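Side-chain contacts in Alpha/beta hydrolase fold protein (Chitinophaga pinensis, PDB 4PW0), which is of unknown specific function but probably acts as a hydrolase of the alpha/beta hydrolase fold, with a serine nucleophile: residues H121-P124 with D125-R128; D148-A151 with R152-L156; S170-S173 with R174-L178; I207-W210 with G211-P215. One frame throughout, in Å; residues are numbered along the deposited sequence.

Contact 1: residues H121-P124 with D125-R128; sequences HIQP and DMIR
Q123 and M126 both carry CG beside their own backbone N (chi1 -74° and -68°), and this sends the two side chains out side by side, pointing the same way. M126 is a selenomethionine. The Q123 chain then bends at chi2, which brings its amide oxygen toward the M126 selenium. Q123 OE1 comes to 3.5 Å from M126 SE, and Q123 CD follows at 3.8 Å from the same selenium. This is a van der Waals contact of an amide with a selenoether. Beneath it the backbone closes a turn: M126 N donates to Q123 O over 3.1 Å. I127 N makes a weak bond to P124 O at 3.3 Å. Water 1 lies 2.8 Å from D125 OD1. P124 O also accepts from H224 NE2.

The turn is the exit from helix 111-122 into strand 127-133, the second half of a beta-alpha-beta unit of the alpha/beta hydrolase fold. M126 also packs on T97 of helix 85-98, and Q123 on L93. With an alanine in place of Q123, the M126 selenium is likely to lose the amide carbon and oxygen that pack on that flank. The chemistry implies a corner held by one sound and one weak main-chain bond, with amide-selenium packing alongside.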
loop_
_atom_site.group_PDB
_atom_site.type_symbol
_atom_site.label_atom_id
_atom_site.label_comp_id
_atom_site.label_asym_id
_atom_site.label_seq_id
_atom_site.Cartn_x
_atom_site.Cartn_y
_atom_site.Cartn_z
ATOM N N HIS A 121 22.172 -2.595 6.533
ATOM C CA HIS A 121 23.430 -2.626 5.820
ATOM C C HIS A 121 24.566 -3.250 6.632
ATOM O O HIS A 121 25.279 -4.161 6.132
ATOM C CB HIS A 121 23.845 -1.237 5.311
ATOM C CG HIS A 121 25.212 -1.216 4.719
ATOM N ND1 HIS A 121 25.560 -1.992 3.639
ATOM C CD2 HIS A 121 26.328 -0.545 5.086
ATOM C CE1 HIS A 121 26.841 -1.799 3.361
ATOM N NE2 HIS A 121 27.329 -0.921 4.221
ATOM N N ILE A 122 24.703 -2.821 7.891
ATOM C CA ILE A 122 25.837 -3.274 8.693
ATOM C C ILE A 122 25.623 -4.590 9.428
ATOM O O ILE A 122 26.616 -5.286 9.766
ATOM C CB ILE A 122 26.399 -2.186 9.644
ATOM C CG1 ILE A 122 25.429 -1.790 10.746
ATOM C CG2 ILE A 122 26.912 -0.998 8.834
ATOM C CD1 ILE A 122 26.077 -0.960 11.845
ATOM N N GLN A 123 24.369 -4.881 9.790
ATOM C CA GLN A 123 24.020 -6.059 10.532
ATOM C C GLN A 123 22.834 -6.800 9.924
ATOM O O GLN A 123 21.846 -7.056 10.607
ATOM C CB GLN A 123 23.801 -5.766 11.989
ATOM C CG GLN A 123 25.065 -5.516 12.785
ATOM C CD GLN A 123 25.909 -6.763 13.003
ATOM O OE1 GLN A 123 25.477 -7.908 12.861
ATOM N NE2 GLN A 123 27.114 -6.532 13.366
ATOM N N PRO A 124 22.960 -7.174 8.644
ATOM C CA PRO A 124 21.823 -7.789 7.960
ATOM C C PRO A 124 21.256 -9.016 8.632
ATOM O O PRO A 124 20.047 -9.231 8.610
ATOM C CB PRO A 124 22.375 -8.150 6.581
ATOM C CG PRO A 124 23.853 -8.217 6.779
ATOM C CD PRO A 124 24.155 -7.141 7.778
ATOM N N ASP A 125 22.113 -9.860 9.234
ATOM C CA ASP A 125 21.652 -11.108 9.760
ATOM C C ASP A 125 20.896 -10.996 11.089
ATOM O O ASP A 125 20.273 -11.978 11.530
ATOM C CB ASP A 125 22.849 -12.052 9.913
ATOM C CG ASP A 125 23.480 -12.435 8.575
ATOM O OD1 ASP A 125 22.857 -12.248 7.502
ATOM O OD2 ASP A 125 24.612 -12.966 8.601
HETATM N N MSE A 126 20.915 -9.806 11.714
HETATM C CA MSE A 126 20.152 -9.606 12.940
HETATM C C MSE A 126 18.720 -9.133 12.683
HETATM O O MSE A 126 17.900 -9.180 13.585
HETATM C CB MSE A 126 20.838 -8.539 13.800
HETATM C CG MSE A 126 22.172 -9.142 14.293
HETATM SE SE MSE A 126 23.154 -7.859 15.443
HETATM C CE MSE A 126 22.029 -8.419 16.802
ATOM N N ILE A 127 18.423 -8.719 11.440
ATOM C CA ILE A 127 17.104 -8.168 11.086
ATOM C C ILE A 127 16.372 -9.150 10.164
ATOM O O ILE A 127 16.964 -9.675 9.204
ATOM C CB ILE A 127 17.277 -6.797 10.407
ATOM C CG1 ILE A 127 17.780 -5.775 11.438
ATOM C CG2 ILE A 127 15.951 -6.316 9.808
ATOM C CD1 ILE A 127 18.185 -4.451 10.852
ATOM N N ARG A 128 15.091 -9.375 10.442
ATOM C CA ARG A 128 14.246 -10.148 9.582
ATOM C C ARG A 128 13.495 -9.234 8.584
ATOM O O ARG A 128 13.843 -9.214 7.396
ATOM C CB ARG A 128 13.317 -11.013 10.405
ATOM C CG ARG A 128 12.516 -11.954 9.533
ATOM C CD ARG A 128 11.460 -12.752 10.287
ATOM N NE ARG A 128 10.411 -11.906 10.836
ATOM C CZ ARG A 128 9.149 -12.274 11.027
ATOM N NH1 ARG A 128 8.739 -13.516 10.736
ATOM N NH2 ARG A 128 8.269 -11.380 11.493
HETATM O O HOH W 1 20.424 -11.683 6.235
#

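Contact 2: residues D148-A151 with R152-L156; sequences DLIA and RAMQL
The R152 guanidinium meets L149 obliquely: in the conformer given, L149 CD1 lies 4.0 Å from R152 NH1. The two side chains cross at a slant. L149 places CG anti to its backbone N (chi1 -179°), which carries the methyl to the arginine one turn on. The R152 chain bends at chi3. Its aliphatic part runs past the main chain, with R152 CG 3.4 Å from D148 O. The charged end has its main partner elsewhere, in a salt bridge from R152 NH1 to E235. L149 also touches E235 and M236.

The Q155 amide is the other flat group. Its OE1 accepts from water 2 at 2.9 Å. The same water donates to A151 O over 2.7 Å, so it ties the Q155 amide to that carbonyl. On another flank, I150 CG2 and the selenomethionine M154 CE are 4.4 Å apart, a loose apolar contact.

Backbone bonds of helix 146-154 run beneath these side chains. A153 N donates to L149 O at 3.0 Å. M154 N donates to I150 O at 2.7 Å. F164 of helix 158-166 packs against L149, R152 and A153, and this packing joins the two helices. The chemistry of R152, in the conformer given, is divided along its length: its charge is paired with E235 on a loop, while its carbons lie along the D148 carbonyl oxygen.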
loop_
_atom_site.group_PDB
_atom_site.type_symbol
_atom_site.label_atom_id
_atom_site.label_comp_id
_atom_site.label_asym_id
_atom_site.label_seq_id
_atom_site.Cartn_x
_atom_site.Cartn_y
_atom_site.Cartn_z
ATOM N N ASP A 148 16.319 24.791 7.436
ATOM C CA ASP A 148 15.359 25.867 7.186
ATOM C C ASP A 148 13.931 25.436 7.454
ATOM O O ASP A 148 13.112 26.273 7.862
ATOM C CB ASP A 148 15.537 26.476 5.825
ATOM C CG ASP A 148 16.801 27.350 5.748
ATOM O OD1 ASP A 148 17.104 28.016 6.755
ATOM O OD2 ASP A 148 17.509 27.335 4.737
ATOM N N LEU A 149 13.604 24.154 7.249
ATOM C CA LEU A 149 12.256 23.683 7.591
ATOM C C LEU A 149 12.040 23.814 9.093
ATOM O O LEU A 149 10.994 24.268 9.558
ATOM C CB LEU A 149 12.090 22.249 7.126
ATOM C CG LEU A 149 10.730 21.643 7.402
ATOM C CD1 LEU A 149 9.645 22.259 6.558
ATOM C CD2 LEU A 149 10.818 20.128 7.253
ATOM N N ILE A 150 13.060 23.435 9.841
ATOM C CA ILE A 150 12.974 23.513 11.293
ATOM C C ILE A 150 12.956 24.991 11.736
ATOM O O ILE A 150 12.204 25.336 12.641
ATOM C CB ILE A 150 14.119 22.716 11.948
ATOM C CG1 ILE A 150 13.971 21.217 11.562
ATOM C CG2 ILE A 150 14.170 22.953 13.472
ATOM C CD1 ILE A 150 12.597 20.606 11.750
ATOM N N ALA A 151 13.711 25.856 11.076
ATOM C CA ALA A 151 13.671 27.312 11.400
ATOM C C ALA A 151 12.245 27.861 11.212
ATOM O O ALA A 151 11.807 28.693 11.996
ATOM C CB ALA A 151 14.668 28.073 10.571
ATOM N N ARG A 152 11.484 27.377 10.217
ATOM C CA ARG A 152 10.087 27.787 10.022
ATOM C C ARG A 152 9.187 27.211 11.118
ATOM O O ARG A 152 8.335 27.909 11.698
ATOM C CB ARG A 152 9.561 27.354 8.644
ATOM C CG ARG A 152 10.177 28.014 7.441
ATOM C CD ARG A 152 9.699 27.298 6.162
ATOM N NE ARG A 152 8.258 27.351 5.886
ATOM C CZ ARG A 152 7.589 26.475 5.109
ATOM N NH1 ARG A 152 8.198 25.409 4.535
ATOM N NH2 ARG A 152 6.284 26.642 4.921
ATOM N N ALA A 153 9.383 25.925 11.439
ATOM C CA ALA A 153 8.595 25.285 12.457
ATOM C C ALA A 153 8.892 25.919 13.832
ATOM O O ALA A 153 7.978 25.959 14.643
ATOM C CB ALA A 153 8.909 23.794 12.518
HETATM N N MSE A 154 10.122 26.387 14.054
HETATM C CA MSE A 154 10.591 26.974 15.375
HETATM C C MSE A 154 9.657 28.114 15.766
HETATM O O MSE A 154 9.430 28.332 16.957
HETATM C CB MSE A 154 12.071 27.417 15.150
HETATM C CG MSE A 154 12.751 27.987 16.385
HETATM SE SE MSE A 154 14.582 28.441 15.981
HETATM C CE MSE A 154 15.282 26.612 15.565
ATOM N N GLN A 155 9.072 28.802 14.782
ATOM C CA GLN A 155 8.272 30.008 15.018
ATOM C C GLN A 155 6.888 29.692 15.597
ATOM O O GLN A 155 6.167 30.598 15.999
ATOM C CB GLN A 155 8.055 30.740 13.675
ATOM C CG GLN A 155 9.351 31.227 13.042
ATOM C CD GLN A 155 9.867 32.417 13.855
ATOM O OE1 GLN A 155 10.856 32.300 14.531
ATOM N NE2 GLN A 155 9.110 33.554 13.841
ATOM N N LEU A 156 6.530 28.401 15.660
ATOM C CA LEU A 156 5.176 27.956 15.951
ATOM C C LEU A 156 5.118 27.341 17.355
ATOM O O LEU A 156 6.045 26.620 17.799
ATOM C CB LEU A 156 4.753 26.900 14.906
ATOM C CG LEU A 156 4.854 27.373 13.435
ATOM C CD1 LEU A 156 4.507 26.242 12.508
ATOM C CD2 LEU A 156 3.987 28.572 13.086
HETATM O O HOH W 2 13.000 30.673 13.404
#

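Contact 3: residues S170-S173 with R174-L178; sequences SEHS and RSKGL
S170, the N-cap of helix 171-184, accepts from R174 N through its O at 2.9 Å, the first backbone bond of the helix. S170 OG makes the cap bond, accepting from S173 N over 3.0 Å. It also bonds D259. The R174 chain runs past S170 O on its way to a salt bridge with E160 of helix 158-166.

E171 comes next. Its O accepts from S175 N at 2.8 Å. In the conformers given, water 3 lies between E171 OE2 and S175 OG, 2.6 Å from the S175 oxygen. It may link these two exposed side chains, one turn apart.

H172 follows. A chi1 of 168° swings its imidazole along the helix toward K176, and the two side chains pass at a slant. H172 NE2 is held by Y268. K176 NZ stays 5.1 Å from H172 ND1, so it is the lysine's carbon chain that meets the ring. K176 CE is 3.2 Å from H172 CE1, a short and perhaps strained approach. A serine in place of K176 would probably leave the CE1 side of the H172 ring without its aliphatic neighbour.

S173 is buried. Its OG is held by Q267 and by E168 N, just before the helix. S173 O accepts from G177 N at 2.9 Å.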
loop_
_atom_site.group_PDB
_atom_site.type_symbol
_atom_site.label_atom_id
_atom_site.label_comp_id
_atom_site.label_asym_id
_atom_site.label_seq_id
_atom_site.Cartn_x
_atom_site.Cartn_y
_atom_site.Cartn_z
ATOM N N SER A 170 -5.457 20.607 4.786
ATOM C CA SER A 170 -6.863 20.469 4.799
ATOM C C SER A 170 -7.437 20.321 6.204
ATOM O O SER A 170 -6.750 19.865 7.130
ATOM C CB SER A 170 -7.295 19.265 3.976
ATOM O OG SER A 170 -6.848 18.089 4.601
ATOM N N GLU A 171 -8.712 20.680 6.359
ATOM C CA GLU A 171 -9.407 20.405 7.608
ATOM C C GLU A 171 -9.413 18.904 7.898
ATOM O O GLU A 171 -9.257 18.480 9.044
ATOM C CB GLU A 171 -10.843 20.962 7.566
ATOM C CG GLU A 171 -11.585 20.772 8.864
ATOM C CD GLU A 171 -13.028 21.236 8.818
ATOM O OE1 GLU A 171 -13.395 21.997 7.875
ATOM O OE2 GLU A 171 -13.794 20.820 9.722
ATOM N N HIS A 172 -9.563 18.083 6.857
ATOM C CA HIS A 172 -9.583 16.639 7.021
ATOM C C HIS A 172 -8.251 16.181 7.680
ATOM O O HIS A 172 -8.280 15.476 8.701
ATOM C CB HIS A 172 -9.690 15.997 5.618
ATOM C CG HIS A 172 -9.443 14.533 5.593
ATOM N ND1 HIS A 172 -10.274 13.621 6.200
ATOM C CD2 HIS A 172 -8.456 13.816 4.999
ATOM C CE1 HIS A 172 -9.807 12.403 6.003
ATOM N NE2 HIS A 172 -8.712 12.488 5.280
ATOM N N SER A 173 -7.127 16.615 7.146
ATOM C CA SER A 173 -5.838 16.165 7.683
ATOM C C SER A 173 -5.582 16.771 9.065
ATOM O O SER A 173 -5.192 16.068 10.010
ATOM C CB SER A 173 -4.720 16.506 6.707
ATOM O OG SER A 173 -3.477 16.016 7.196
ATOM N N ARG A 174 -5.851 18.073 9.194
ATOM C CA ARG A 174 -5.582 18.754 10.455
ATOM C C ARG A 174 -6.446 18.174 11.588
ATOM O O ARG A 174 -5.941 18.089 12.721
ATOM C CB ARG A 174 -5.764 20.239 10.307
ATOM C CG ARG A 174 -4.665 20.895 9.474
ATOM C CD ARG A 174 -4.932 22.355 9.170
ATOM N NE ARG A 174 -4.973 23.219 10.331
ATOM C CZ ARG A 174 -3.908 23.827 10.875
ATOM N NH1 ARG A 174 -2.659 23.579 10.495
ATOM N NH2 ARG A 174 -4.109 24.627 11.907
ATOM N N SER A 175 -7.695 17.810 11.321
ATOM C CA SER A 175 -8.498 17.193 12.360
ATOM C C SER A 175 -7.973 15.848 12.804
ATOM O O SER A 175 -8.069 15.492 13.980
ATOM C CB SER A 175 -9.941 17.109 11.944
ATOM O OG SER A 175 -10.471 18.405 11.900
ATOM N N LYS A 176 -7.385 15.087 11.867
ATOM C CA LYS A 176 -6.733 13.830 12.266
ATOM C C LYS A 176 -5.460 14.125 13.038
ATOM O O LYS A 176 -5.031 13.293 13.858
ATOM C CB LYS A 176 -6.503 12.953 11.040
ATOM C CG LYS A 176 -7.816 12.415 10.465
ATOM C CD LYS A 176 -7.772 11.598 9.220
ATOM C CE LYS A 176 -9.165 11.011 8.867
ATOM N NZ LYS A 176 -9.797 9.973 9.743
ATOM N N GLY A 177 -4.847 15.290 12.823
ATOM C CA GLY A 177 -3.736 15.750 13.631
ATOM C C GLY A 177 -4.158 16.078 15.059
ATOM O O GLY A 177 -3.460 15.710 16.021
ATOM N N LEU A 178 -5.274 16.796 15.228
ATOM C CA LEU A 178 -5.783 17.043 16.575
ATOM C C LEU A 178 -6.104 15.708 17.252
ATOM O O LEU A 178 -5.798 15.555 18.458
ATOM C CB LEU A 178 -7.025 17.928 16.515
ATOM C CG LEU A 178 -6.848 19.353 15.991
ATOM C CD1 LEU A 178 -8.182 20.087 16.162
ATOM C CD2 LEU A 178 -5.717 20.067 16.720
HETATM O O HOH W 3 -12.798 19.002 11.038
#

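Contact 4: residues I207-W210 with G211-P215; sequences ITNW and GKKTP
T208 and K212 meet across the last turn of helix 197-212, a helix C-terminus that K213 leaves as the chain enters a loop.

The backbone bonds come first. T208 O accepts from K212 N at 2.9 Å and makes a second, weak bond to G211 N. N209 O accepts from K213 N at 3.0 Å. This last bond closes the helix. K213, bent at chi2, lays its CG 3.4 Å from N209 O. Water 4 carries the hydrogen bonding beyond the helix. It donates to W210 O at 2.8 Å and to K213 O at 2.9 Å, so it bridges two carbonyls where the chain departs from helical shape.

Apolar contact is made by the carbons of K212. T208 and K212 lie side by side, pointing the same way. The T208 chi1 of -56° puts OG1 beside the backbone N and leaves CG2 anti to that N, next to the lysine. The hydroxyl instead bonds L204 O, one turn back.

Aromatic and buried contacts face inward. The W210 ring stacks with F114 of helix 111-122, and W210 NE1 bonds A136 O. I207 also packs on F114, and on F146 of helix 146-154. The helix end is thus wedged between two neighbouring helices, while the lysines are exposed. The N209 and K212 side chains cross at a slant, with N209 OD1 3.9 Å from K212 CB. The closest pair of side chains is T208 CG2 and K212 CD, 3.7 Å apart.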
loop_
_atom_site.group_PDB
_atom_site.type_symbol
_atom_site.label_atom_id
_atom_site.label_comp_id
_atom_site.label_asym_id
_atom_site.label_seq_id
_atom_site.Cartn_x
_atom_site.Cartn_y
_atom_site.Cartn_z
ATOM N N ILE A 207 20.355 14.415 10.654
ATOM C CA ILE A 207 19.361 14.340 9.602
ATOM C C ILE A 207 19.833 15.115 8.378
ATOM O O ILE A 207 19.738 14.650 7.229
ATOM C CB ILE A 207 18.027 14.875 10.103
ATOM C CG1 ILE A 207 17.429 13.924 11.121
ATOM C CG2 ILE A 207 17.051 15.113 8.969
ATOM C CD1 ILE A 207 16.352 14.553 11.971
ATOM N N THR A 208 20.378 16.294 8.607
ATOM C CA THR A 208 20.885 17.101 7.494
ATOM C C THR A 208 21.995 16.359 6.754
ATOM O O THR A 208 22.010 16.317 5.507
ATOM C CB THR A 208 21.380 18.476 8.030
ATOM O OG1 THR A 208 20.309 19.139 8.739
ATOM C CG2 THR A 208 21.814 19.372 6.869
ATOM N N ASN A 209 22.915 15.789 7.509
ATOM C CA ASN A 209 24.013 15.064 6.890
ATOM C C ASN A 209 23.666 13.755 6.217
ATOM O O ASN A 209 24.343 13.354 5.266
ATOM C CB ASN A 209 25.194 14.911 7.849
ATOM C CG ASN A 209 26.015 16.173 7.938
ATOM O OD1 ASN A 209 26.115 16.955 6.999
ATOM N ND2 ASN A 209 26.571 16.399 9.072
ATOM N N TRP A 210 22.584 13.108 6.639
ATOM C CA TRP A 210 22.071 11.958 5.893
ATOM C C TRP A 210 21.811 12.386 4.452
ATOM O O TRP A 210 22.060 11.604 3.533
ATOM C CB TRP A 210 20.791 11.434 6.560
ATOM C CG TRP A 210 20.174 10.228 5.933
ATOM C CD1 TRP A 210 19.091 10.202 5.112
ATOM C CD2 TRP A 210 20.566 8.867 6.110
ATOM N NE1 TRP A 210 18.789 8.911 4.771
ATOM C CE2 TRP A 210 19.654 8.071 5.394
ATOM C CE3 TRP A 210 21.588 8.235 6.809
ATOM C CZ2 TRP A 210 19.717 6.685 5.389
ATOM C CZ3 TRP A 210 21.644 6.852 6.798
ATOM C CH2 TRP A 210 20.703 6.097 6.105
ATOM N N GLY A 211 21.305 13.608 4.263
ATOM C CA GLY A 211 21.073 14.127 2.921
ATOM C C GLY A 211 22.303 14.696 2.241
ATOM O O GLY A 211 22.499 14.538 1.030
ATOM N N LYS A 212 23.147 15.385 3.001
ATOM C CA LYS A 212 24.288 16.058 2.369
ATOM C C LYS A 212 25.404 15.142 1.960
ATOM O O LYS A 212 26.102 15.433 0.964
ATOM C CB LYS A 212 24.856 17.108 3.304
ATOM C CG LYS A 212 23.931 18.304 3.484
ATOM C CD LYS A 212 24.561 19.383 4.358
ATOM C CE LYS A 212 25.696 20.103 3.618
ATOM N NZ LYS A 212 26.384 21.058 4.544
ATOM N N LYS A 213 25.638 14.095 2.721
ATOM C CA LYS A 213 26.765 13.221 2.470
ATOM C C LYS A 213 26.463 12.266 1.323
ATOM O O LYS A 213 25.349 11.809 1.180
ATOM C CB LYS A 213 27.205 12.451 3.710
ATOM C CG LYS A 213 27.681 13.342 4.873
ATOM C CD LYS A 213 29.015 13.994 4.650
ATOM C CE LYS A 213 29.491 14.780 5.878
ATOM N NZ LYS A 213 29.532 13.885 7.058
ATOM N N THR A 214 27.482 11.952 0.514
ATOM C CA THR A 214 27.325 10.982 -0.528
ATOM C C THR A 214 26.905 9.644 0.083
ATOM O O THR A 214 27.409 9.264 1.146
ATOM C CB THR A 214 28.659 10.750 -1.284
ATOM O OG1 THR A 214 29.390 11.978 -1.444
ATOM C CG2 THR A 214 28.357 10.146 -2.606
ATOM N N PRO A 215 26.010 8.894 -0.602
ATOM C CA PRO A 215 25.644 7.586 -0.033
ATOM C C PRO A 215 26.869 6.694 0.216
ATOM O O PRO A 215 27.864 6.701 -0.572
ATOM C CB PRO A 215 24.754 6.991 -1.106
ATOM C CG PRO A 215 24.100 8.177 -1.710
ATOM C CD PRO A 215 25.207 9.195 -1.795
HETATM O O HOH W 4 24.373 10.122 3.265
#

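Overall arrangement
All four contacts are local and lie toward the outside of the chain. Contacts 1 and 2 are surface contacts; contacts 3 and 4 are partly buried. Contact 1 belongs to a beta-alpha-beta unit of the central sheet, and it sits across the chain's centre from contacts 2 and 3. Contacts 2 and 3 both rest on helix 158-166, through an arginine each, with their centres 20 Å apart. Contact 4 lies about 7 Å from contact 2 at the nearest atoms, and packs on the helix of contact 2 as well as that of contact 1. Chemistry follows place: a main-chain corner in 1, arginines salt-bridged to glutamates in 2 and 3, a buried tryptophan in 4.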